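Local atomic coordinates of glycoside hydrolase (Streptococcus pneumoniae serotype 4, PDB entry 6ORH), a protein that probably hydrolyses alpha-L-fucosidic linkages in host-derived glycans. Residues S354-D359 / L439-T443; A360-I364 / V432-S436; Y134-A140 / Q179-E184. The protein carries 2 engineered substitutions. All blocks are in the same frame, centred on the assembly; numbering follows the deposited sequence. Where two conformers were deposited one is given.

Contact 1. Residues S354-D359 / L439-T443; sequences SSWASD and LPLLT
The indole of Trp-356 and the side chain of Leu-442 lie side by side and point the same way. The backbone N of Leu-442 sits at the ring's edge, near its plane, and Trp-356 CE3 is 3.9 Å from Leu-442 CB. One face has Ser-358 N above it, offset toward the rim. NE1 bonds to the carbonyl of Pro-336. CG of Trp-356 is anti to the backbone N (chi1 162°), which swings the six-membered ring over to the partner strand. There Trp-356 CH2 comes within 4.3 Å of Pro-440 CG. Trp-356 and Leu-442 form an antiparallel hydrogen-bonded pair: Trp-356 N to Leu-442 O is 2.8 Å and nearly straight, Leu-442 N to Trp-356 O 2.9 Å. Ser-358 N adds a weak third bond to Pro-440 O, at 3.3 Å. The sheet's other face carries Ala-357, whose CB is 3.8 Å from Leu-441 CG. Ser-354 and Thr-443 belong to a calcium site known for this protein, though no calcium is bound to this chain here. OG of Ser-354 bonds to Asp-349. Strand 356-357 pairs with 441-448 at one edge of an antiparallel sheet within this chain. Its tryptophan faces strands 364-370 and 428-436 of the second sheet.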
loop_
_atom_site.group_PDB
_atom_site.type_symbol
_atom_site.label_atom_id
_atom_site.label_comp_id
_atom_site.label_asym_id
_atom_site.label_seq_id
_atom_site.Cartn_x
_atom_site.Cartn_y
_atom_site.Cartn_z
ATOM N N SER A 354 17.617 22.503 13.554
ATOM C CA SER A 354 18.203 22.797 12.250
ATOM C C SER A 354 17.471 22.016 11.161
ATOM O O SER A 354 17.075 20.870 11.380
ATOM C CB SER A 354 19.695 22.564 12.221
ATOM O OG SER A 354 20.017 21.181 12.212
ATOM N N SER A 355 17.285 22.661 9.999
ATOM C CA SER A 355 16.582 22.052 8.872
ATOM C C SER A 355 17.203 22.470 7.535
ATOM O O SER A 355 17.973 23.430 7.469
ATOM C CB SER A 355 15.135 22.424 8.898
ATOM O OG SER A 355 15.003 23.740 8.412
ATOM N N TRP A 356 16.831 21.739 6.470
ATOM C CA TRP A 356 17.308 21.952 5.116
ATOM C C TRP A 356 16.129 22.385 4.245
ATOM O O TRP A 356 15.000 21.999 4.523
ATOM C CB TRP A 356 17.940 20.669 4.545
ATOM C CG TRP A 356 18.074 20.673 3.053
ATOM C CD1 TRP A 356 19.123 21.145 2.312
ATOM C CD2 TRP A 356 17.093 20.214 2.091
ATOM N NE1 TRP A 356 18.878 21.003 0.967
ATOM C CE2 TRP A 356 17.632 20.434 0.802
ATOM C CE3 TRP A 356 15.807 19.656 2.194
ATOM C CZ2 TRP A 356 16.945 20.110 -0.372
ATOM C CZ3 TRP A 356 15.136 19.322 1.025
ATOM C CH2 TRP A 356 15.691 19.531 -0.242
ATOM N N ALA A 357 16.416 23.199 3.235
ATOM C CA ALA A 357 15.452 23.649 2.236
ATOM C C ALA A 357 16.212 23.959 0.957
ATOM O O ALA A 357 17.424 24.207 1.004
ATOM C CB ALA A 357 14.695 24.865 2.725
ATOM N N SER A 358 15.518 23.902 -0.188
ATOM C CA SER A 358 16.092 24.285 -1.468
ATOM C C SER A 358 15.001 24.806 -2.399
ATOM O O SER A 358 13.928 24.203 -2.498
ATOM C CB SER A 358 16.808 23.143 -2.116
ATOM O OG SER A 358 17.346 23.572 -3.365
ATOM N N ASP A 359 15.303 25.908 -3.094
ATOM C CA ASP A 359 14.419 26.452 -4.113
ATOM C C ASP A 359 14.901 26.024 -5.502
ATOM O O ASP A 359 14.490 26.603 -6.509
ATOM C CB ASP A 359 14.316 27.977 -3.976
ATOM C CG ASP A 359 15.663 28.669 -4.126
ATOM O OD1 ASP A 359 16.685 27.955 -4.188
ATOM O OD2 ASP A 359 15.687 29.916 -4.145
ATOM N N LEU A 439 8.612 25.019 -2.301
ATOM C CA LEU A 439 9.997 24.607 -2.150
ATOM C C LEU A 439 10.114 23.662 -0.954
ATOM O O LEU A 439 9.556 23.934 0.103
ATOM C CB LEU A 439 10.928 25.827 -2.066
ATOM C CG LEU A 439 10.978 26.595 -0.750
ATOM C CD1 LEU A 439 11.984 25.970 0.207
ATOM C CD2 LEU A 439 11.342 28.059 -0.988
ATOM N N PRO A 440 10.793 22.498 -1.101
ATOM C CA PRO A 440 10.787 21.502 -0.031
ATOM C C PRO A 440 11.684 21.874 1.142
ATOM O O PRO A 440 12.739 22.483 0.924
ATOM C CB PRO A 440 11.251 20.199 -0.689
ATOM C CG PRO A 440 11.943 20.622 -1.986
ATOM C CD PRO A 440 11.395 21.992 -2.344
ATOM N N LEU A 441 11.223 21.502 2.348
ATOM C CA LEU A 441 12.018 21.514 3.575
ATOM C C LEU A 441 12.023 20.103 4.153
ATOM O O LEU A 441 10.991 19.410 4.169
ATOM C CB LEU A 441 11.414 22.460 4.614
ATOM C CG LEU A 441 11.377 23.935 4.234
ATOM C CD1 LEU A 441 9.983 24.285 3.738
ATOM C CD2 LEU A 441 11.730 24.799 5.442
ATOM N N LEU A 442 13.168 19.706 4.719
ATOM C CA LEU A 442 13.215 18.491 5.517
ATOM C C LEU A 442 14.010 18.828 6.774
ATOM O O LEU A 442 14.962 19.616 6.686
ATOM C CB LEU A 442 13.929 17.365 4.765
ATOM C CG LEU A 442 13.225 16.753 3.550
ATOM C CD1 LEU A 442 14.177 15.776 2.882
ATOM C CD2 LEU A 442 11.949 16.027 3.990
ATOM N N THR A 443 13.636 18.216 7.902
ATOM C CA THR A 443 14.304 18.489 9.169
ATOM C C THR A 443 15.310 17.402 9.526
ATOM O O THR A 443 16.169 17.623 10.385
ATOM C CB THR A 443 13.303 18.640 10.319
ATOM O OG1 THR A 443 12.603 17.407 10.552
ATOM C CG2 THR A 443 12.326 19.771 10.076
#

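Contact 2. Residues A360-I364 / V432-S436; sequences ADLPI and VITES
A cis peptide bond joins Leu-362 to Pro-363, and both residues pack on strand 428-436 just before strand 364-370 begins. The fold is the beta sandwich of an F5/8 type C, galactose-binding-like domain, and these two strands are neighbours in one of its antiparallel sheets. Ile-364 and Ile-433 form a hydrogen-bonded pair. Ile-364 N reaches Ile-433 O at 3.0 Å, and Ile-433 N returns to Ile-364 O at 2.9 Å. Both isoleucine side chains lie on the face that meets Trp-356. Pro-363 N carries no hydrogen to donate, but Pro-363 CA approaches Ile-433 O at 3.3 Å in a CA-H...O contact. Pro-363 CB touches Val-432 CG1 at 3.8 Å. A chi1 of -175° turns that methyl anti to the backbone N and toward the proline. Further along, Thr-434 and Glu-435 both face Ala-393 in a classic beta bulge. Thr-434 OG1 bonds to Glu-237 of the second subunit, so this strand also takes part in the subunit interface. Leu-362 reaches across the strand's end with its two methyls divided. Leu-362 CD2 lies 3.9 Å from Ile-433 O, while CD1 rests on the backbone at the bulge and just beyond it, 3.7 Å from Glu-435 CA and 3.6 Å from Ser-436 N.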
loop_
_atom_site.group_PDB
_atom_site.type_symbol
_atom_site.label_atom_id
_atom_site.label_comp_id
_atom_site.label_asym_id
_atom_site.label_seq_id
_atom_site.Cartn_x
_atom_site.Cartn_y
_atom_site.Cartn_z
ATOM N N ALA A 360 15.775 25.013 -5.570
ATOM C CA ALA A 360 16.289 24.533 -6.846
ATOM C C ALA A 360 15.170 23.872 -7.648
ATOM O O ALA A 360 14.178 23.435 -7.067
ATOM C CB ALA A 360 17.417 23.554 -6.642
ATOM N N ASP A 361 15.351 23.775 -8.968
ATOM C CA ASP A 361 14.389 23.080 -9.818
ATOM C C ASP A 361 14.355 21.597 -9.453
ATOM O O ASP A 361 15.395 20.992 -9.199
ATOM C CB ASP A 361 14.803 23.172 -11.292
ATOM C CG ASP A 361 14.691 24.563 -11.890
ATOM O OD1 ASP A 361 14.107 25.443 -11.237
ATOM O OD2 ASP A 361 15.191 24.750 -13.028
ATOM N N LEU A 362 13.156 20.997 -9.495
ATOM C CA LEU A 362 13.058 19.562 -9.275
ATOM C C LEU A 362 13.420 18.832 -10.566
ATOM O O LEU A 362 13.230 19.385 -11.659
ATOM C CB LEU A 362 11.638 19.208 -8.812
ATOM C CG LEU A 362 11.096 19.899 -7.555
ATOM C CD1 LEU A 362 9.873 19.159 -7.076
ATOM C CD2 LEU A 362 12.095 19.943 -6.420
ATOM N N PRO A 363 13.984 17.604 -10.494
ATOM C CA PRO A 363 14.211 16.911 -9.217
ATOM C C PRO A 363 15.377 17.412 -8.366
ATOM O O PRO A 363 16.409 17.871 -8.885
ATOM C CB PRO A 363 14.461 15.463 -9.646
ATOM C CG PRO A 363 15.105 15.590 -11.018
ATOM C CD PRO A 363 14.434 16.797 -11.647
ATOM N N ILE A 364 15.182 17.356 -7.040
ATOM C CA ILE A 364 16.249 17.676 -6.097
ATOM C C ILE A 364 16.860 16.393 -5.548
ATOM O O ILE A 364 16.174 15.526 -4.999
ATOM C CB ILE A 364 15.765 18.642 -4.993
ATOM C CG1 ILE A 364 15.514 20.052 -5.525
ATOM C CG2 ILE A 364 16.763 18.667 -3.823
ATOM C CD1 ILE A 364 14.767 20.970 -4.582
ATOM N N VAL A 432 15.636 11.627 -3.498
ATOM C CA VAL A 432 15.308 12.456 -4.643
ATOM C C VAL A 432 13.862 12.915 -4.501
ATOM O O VAL A 432 12.952 12.084 -4.543
ATOM C CB VAL A 432 15.537 11.732 -5.982
ATOM C CG1 VAL A 432 15.303 12.664 -7.169
ATOM C CG2 VAL A 432 16.934 11.118 -6.076
ATOM N N ILE A 433 13.684 14.238 -4.414
ATOM C CA ILE A 433 12.364 14.864 -4.354
ATOM C C ILE A 433 11.953 15.218 -5.786
ATOM O O ILE A 433 12.592 16.056 -6.419
ATOM C CB ILE A 433 12.347 16.088 -3.417
ATOM C CG1 ILE A 433 12.753 15.701 -1.985
ATOM C CG2 ILE A 433 10.982 16.785 -3.451
ATOM C CD1 ILE A 433 12.957 16.887 -1.083
ATOM N N THR A 434 10.826 14.660 -6.261
ATOM C CA THR A 434 10.459 14.762 -7.675
ATOM C C THR A 434 9.210 15.613 -7.896
ATOM O O THR A 434 8.957 16.109 -9.003
ATOM C CB THR A 434 10.362 13.386 -8.347
ATOM O OG1 THR A 434 9.265 12.646 -7.771
ATOM C CG2 THR A 434 11.655 12.607 -8.233
ATOM N N GLU A 435 8.396 15.765 -6.850
ATOM C CA GLU A 435 7.230 16.636 -6.947
ATOM C C GLU A 435 6.946 17.277 -5.587
ATOM O O GLU A 435 7.042 16.608 -4.562
ATOM C CB GLU A 435 6.004 15.837 -7.422
ATOM C CG GLU A 435 4.872 16.771 -7.785
ATOM C CD GLU A 435 3.601 16.066 -8.205
ATOM O OE1 GLU A 435 3.694 15.216 -9.112
ATOM O OE2 GLU A 435 2.507 16.445 -7.686
ATOM N N SER A 436 6.629 18.583 -5.564
ATOM C CA SER A 436 6.384 19.292 -4.327
ATOM C C SER A 436 5.520 20.511 -4.614
ATOM O O SER A 436 5.705 21.171 -5.650
ATOM C CB SER A 436 7.705 19.649 -3.646
ATOM O OG SER A 436 7.511 20.191 -2.362
#

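Contact 3. Residues Y134-A140 / Q179-E184; sequences YHVDREA and QKVNYE
Val-181 presses a methyl onto the ring of Tyr-134 in the tight part of this contact. Its CG2 stands 3.6 Å from the ring centroid and only 7° off the normal, a CH-pi contact over the middle of the face. At the ring's edge, in its plane, Tyr-134 OH and Tyr-183 OH share a short hydrogen bond of 2.6 Å. The two tyrosine side chains cross at about a right angle. Arg-174 also bonds to Tyr-134 OH, and the ring of Tyr-142 meets Tyr-134 edge-to-face. The segments belong to beta-to-alpha connections of the TIM-barrel-type fucosidase domain, after strands 119-124 and 167-169. Each leads into a helix, 139-154 or 185-196, with Arg-138 and Glu-184 at the N-cap positions. The chain makes an inverse gamma turn at Lys-180, with a weak bond from Val-181 N to Gln-179 O. Toward the surface the contact becomes polar. The amide of Gln-179 stacks on the imidazole of His-135, with planes 10° apart and OE1 over the ring centre. A bend at chi2 (-75°) lays the amide there. Gln-179 OE1 also accepts Val-136 N at 3.1 Å in a nearly straight bond. Asp-137 N donates to His-135 ND1 from within the ring plane, at 3.0 Å, which would limit ring rotation. Glu-139 extends fully beyond CG, and its OE2 takes Asn-182 N at 2.9 Å. A water gives one hydrogen bond to that oxygen and another to Lys-180 O. A second water bridges Ala-140 O and Glu-184 OE2, where the side chains stand farther apart.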
loop_
_atom_site.group_PDB
_atom_site.type_symbol
_atom_site.label_atom_id
_atom_site.label_comp_id
_atom_site.label_asym_id
_atom_site.label_seq_id
_atom_site.Cartn_x
_atom_site.Cartn_y
_atom_site.Cartn_z
ATOM N N TYR A 134 -33.507 10.836 22.378
ATOM C CA TYR A 134 -32.879 10.565 21.083
ATOM C C TYR A 134 -33.943 10.323 20.017
ATOM O O TYR A 134 -34.224 9.188 19.641
ATOM C CB TYR A 134 -31.807 9.472 21.153
ATOM C CG TYR A 134 -30.875 9.531 19.966
ATOM C CD1 TYR A 134 -31.150 8.841 18.782
ATOM C CD2 TYR A 134 -29.727 10.310 20.008
ATOM C CE1 TYR A 134 -30.306 8.891 17.678
ATOM C CE2 TYR A 134 -28.891 10.391 18.908
ATOM C CZ TYR A 134 -29.166 9.675 17.755
ATOM O OH TYR A 134 -28.354 9.778 16.666
ATOM N N HIS A 135 -34.466 11.435 19.516
ATOM C CA HIS A 135 -35.563 11.429 18.565
ATOM C C HIS A 135 -35.588 12.759 17.833
ATOM O O HIS A 135 -35.325 13.799 18.428
ATOM C CB HIS A 135 -36.873 11.188 19.327
ATOM C CG HIS A 135 -37.985 10.733 18.433
ATOM N ND1 HIS A 135 -38.628 11.590 17.562
ATOM C CD2 HIS A 135 -38.596 9.533 18.308
ATOM C CE1 HIS A 135 -39.582 10.935 16.915
ATOM N NE2 HIS A 135 -39.603 9.679 17.369
ATOM N N VAL A 136 -35.938 12.719 16.541
ATOM C CA VAL A 136 -36.029 13.950 15.765
ATOM C C VAL A 136 -36.975 14.956 16.424
ATOM O O VAL A 136 -36.736 16.165 16.358
ATOM C CB VAL A 136 -36.304 13.723 14.259
ATOM C CG1 VAL A 136 -35.282 12.794 13.633
ATOM C CG2 VAL A 136 -37.721 13.275 13.940
ATOM N N ASP A 137 -38.030 14.466 17.092
ATOM C CA ASP A 137 -38.999 15.361 17.705
ATOM C C ASP A 137 -38.486 15.978 19.003
ATOM O O ASP A 137 -39.087 16.917 19.532
ATOM C CB ASP A 137 -40.294 14.633 18.067
ATOM C CG ASP A 137 -41.093 14.198 16.858
ATOM O OD1 ASP A 137 -40.777 14.633 15.772
ATOM O OD2 ASP A 137 -42.016 13.418 17.044
ATOM N N ARG A 138 -37.376 15.438 19.526
ATOM C CA ARG A 138 -36.853 15.899 20.802
ATOM C C ARG A 138 -35.375 16.263 20.662
ATOM O O ARG A 138 -34.649 16.232 21.669
ATOM C CB ARG A 138 -36.963 14.811 21.868
ATOM C CG ARG A 138 -38.389 14.294 22.040
ATOM C CD ARG A 138 -38.544 13.113 22.960
ATOM N NE ARG A 138 -39.966 12.839 23.162
ATOM C CZ ARG A 138 -40.443 11.754 23.762
ATOM N NH1 ARG A 138 -39.632 10.812 24.226
ATOM N NH2 ARG A 138 -41.756 11.612 23.885
ATOM N N GLU A 139 -34.952 16.609 19.443
ATOM C CA GLU A 139 -33.500 16.647 19.227
ATOM C C GLU A 139 -32.888 17.862 19.922
ATOM O O GLU A 139 -31.731 17.805 20.347
ATOM C CB GLU A 139 -33.101 16.560 17.756
ATOM C CG GLU A 139 -33.694 17.659 16.922
ATOM C CD GLU A 139 -33.376 17.592 15.436
ATOM O OE1 GLU A 139 -33.872 18.476 14.722
ATOM O OE2 GLU A 139 -32.664 16.642 14.981
ATOM N N ALA A 140 -33.659 18.942 20.099
ATOM C CA ALA A 140 -33.098 20.037 20.872
ATOM C C ALA A 140 -32.787 19.574 22.296
ATOM O O ALA A 140 -31.758 19.954 22.873
ATOM C CB ALA A 140 -33.981 21.268 20.819
ATOM N N GLN A 179 -33.160 6.807 15.048
ATOM C CA GLN A 179 -33.697 8.131 14.773
ATOM C C GLN A 179 -32.628 9.021 14.133
ATOM O O GLN A 179 -31.475 8.971 14.540
ATOM C CB GLN A 179 -34.184 8.752 16.089
ATOM C CG GLN A 179 -35.538 8.201 16.539
ATOM C CD GLN A 179 -36.627 8.802 15.674
ATOM O OE1 GLN A 179 -36.636 9.988 15.362
ATOM N NE2 GLN A 179 -37.593 7.979 15.306
ATOM N N LYS A 180 -33.023 9.854 13.161
ATOM C CA LYS A 180 -32.074 10.667 12.405
ATOM C C LYS A 180 -31.873 12.033 13.067
ATOM O O LYS A 180 -32.135 13.090 12.482
ATOM C CB LYS A 180 -32.501 10.754 10.936
ATOM C CG LYS A 180 -32.588 9.386 10.269
ATOM C CD LYS A 180 -32.360 9.380 8.767
ATOM C CE LYS A 180 -32.335 7.980 8.186
ATOM N NZ LYS A 180 -31.360 7.109 8.891
ATOM N N VAL A 181 -31.386 11.992 14.310
ATOM C CA VAL A 181 -31.120 13.185 15.095
ATOM C C VAL A 181 -29.990 13.971 14.427
ATOM O O VAL A 181 -29.034 13.374 13.935
ATOM C CB VAL A 181 -30.757 12.791 16.541
ATOM C CG1 VAL A 181 -30.230 13.980 17.324
ATOM C CG2 VAL A 181 -31.947 12.167 17.278
ATOM N N ASN A 182 -30.134 15.304 14.407
ATOM C CA ASN A 182 -29.097 16.199 13.915
ATOM C C ASN A 182 -28.455 16.873 15.129
ATOM O O ASN A 182 -29.150 17.212 16.095
ATOM C CB ASN A 182 -29.666 17.262 12.977
ATOM C CG ASN A 182 -30.079 16.731 11.616
ATOM O OD1 ASN A 182 -29.524 15.761 11.114
ATOM N ND2 ASN A 182 -31.012 17.413 10.985
ATOM N N TYR A 183 -27.133 17.063 15.065
ATOM C CA TYR A 183 -26.373 17.522 16.221
ATOM C C TYR A 183 -25.993 19.000 16.085
ATOM O O TYR A 183 -25.677 19.472 15.001
ATOM C CB TYR A 183 -25.097 16.678 16.356
ATOM C CG TYR A 183 -25.352 15.199 16.456
ATOM C CD1 TYR A 183 -26.199 14.700 17.437
ATOM C CD2 TYR A 183 -24.800 14.313 15.557
ATOM C CE1 TYR A 183 -26.442 13.343 17.537
ATOM C CE2 TYR A 183 -25.028 12.945 15.643
ATOM C CZ TYR A 183 -25.853 12.466 16.645
ATOM O OH TYR A 183 -26.083 11.134 16.765
ATOM N N GLU A 184 -25.999 19.699 17.223
ATOM C CA GLU A 184 -25.629 21.101 17.286
ATOM C C GLU A 184 -24.107 21.200 17.408
ATOM O O GLU A 184 -23.596 21.703 18.403
ATOM C CB GLU A 184 -26.353 21.795 18.436
ATOM C CG GLU A 184 -27.855 21.936 18.184
ATOM C CD GLU A 184 -28.616 22.467 19.388
ATOM O OE1 GLU A 184 -28.024 23.231 20.185
ATOM O OE2 GLU A 184 -29.808 22.096 19.544
HETATM O O HOH W 1 -33.103 15.930 12.481
HETATM O O HOH W 2 -30.356 22.368 22.317
#

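Contacts 1 and 2 belong to the same beta sandwich, one in each sheet. Their centres are about 11 Å apart, and they touch through apolar packing, with Trp-356 CZ2 3.7 Å from Ile-364 CG2 and Pro-440 CB 3.7 Å from Ile-433 CD1. Strands 428-436 and 441-448 follow each other in the chain. Contact 1 is mostly buried, whereas contact 2 is partly buried and runs out to the subunit interface. Contact 3 is a surface contact in the fucosidase domain, its centre about 50 Å from the centres of the others. Antiparallel backbone bonds and apolar side chains make the first two; loop side chains, an amide-on-imidazole stack and waters join the third.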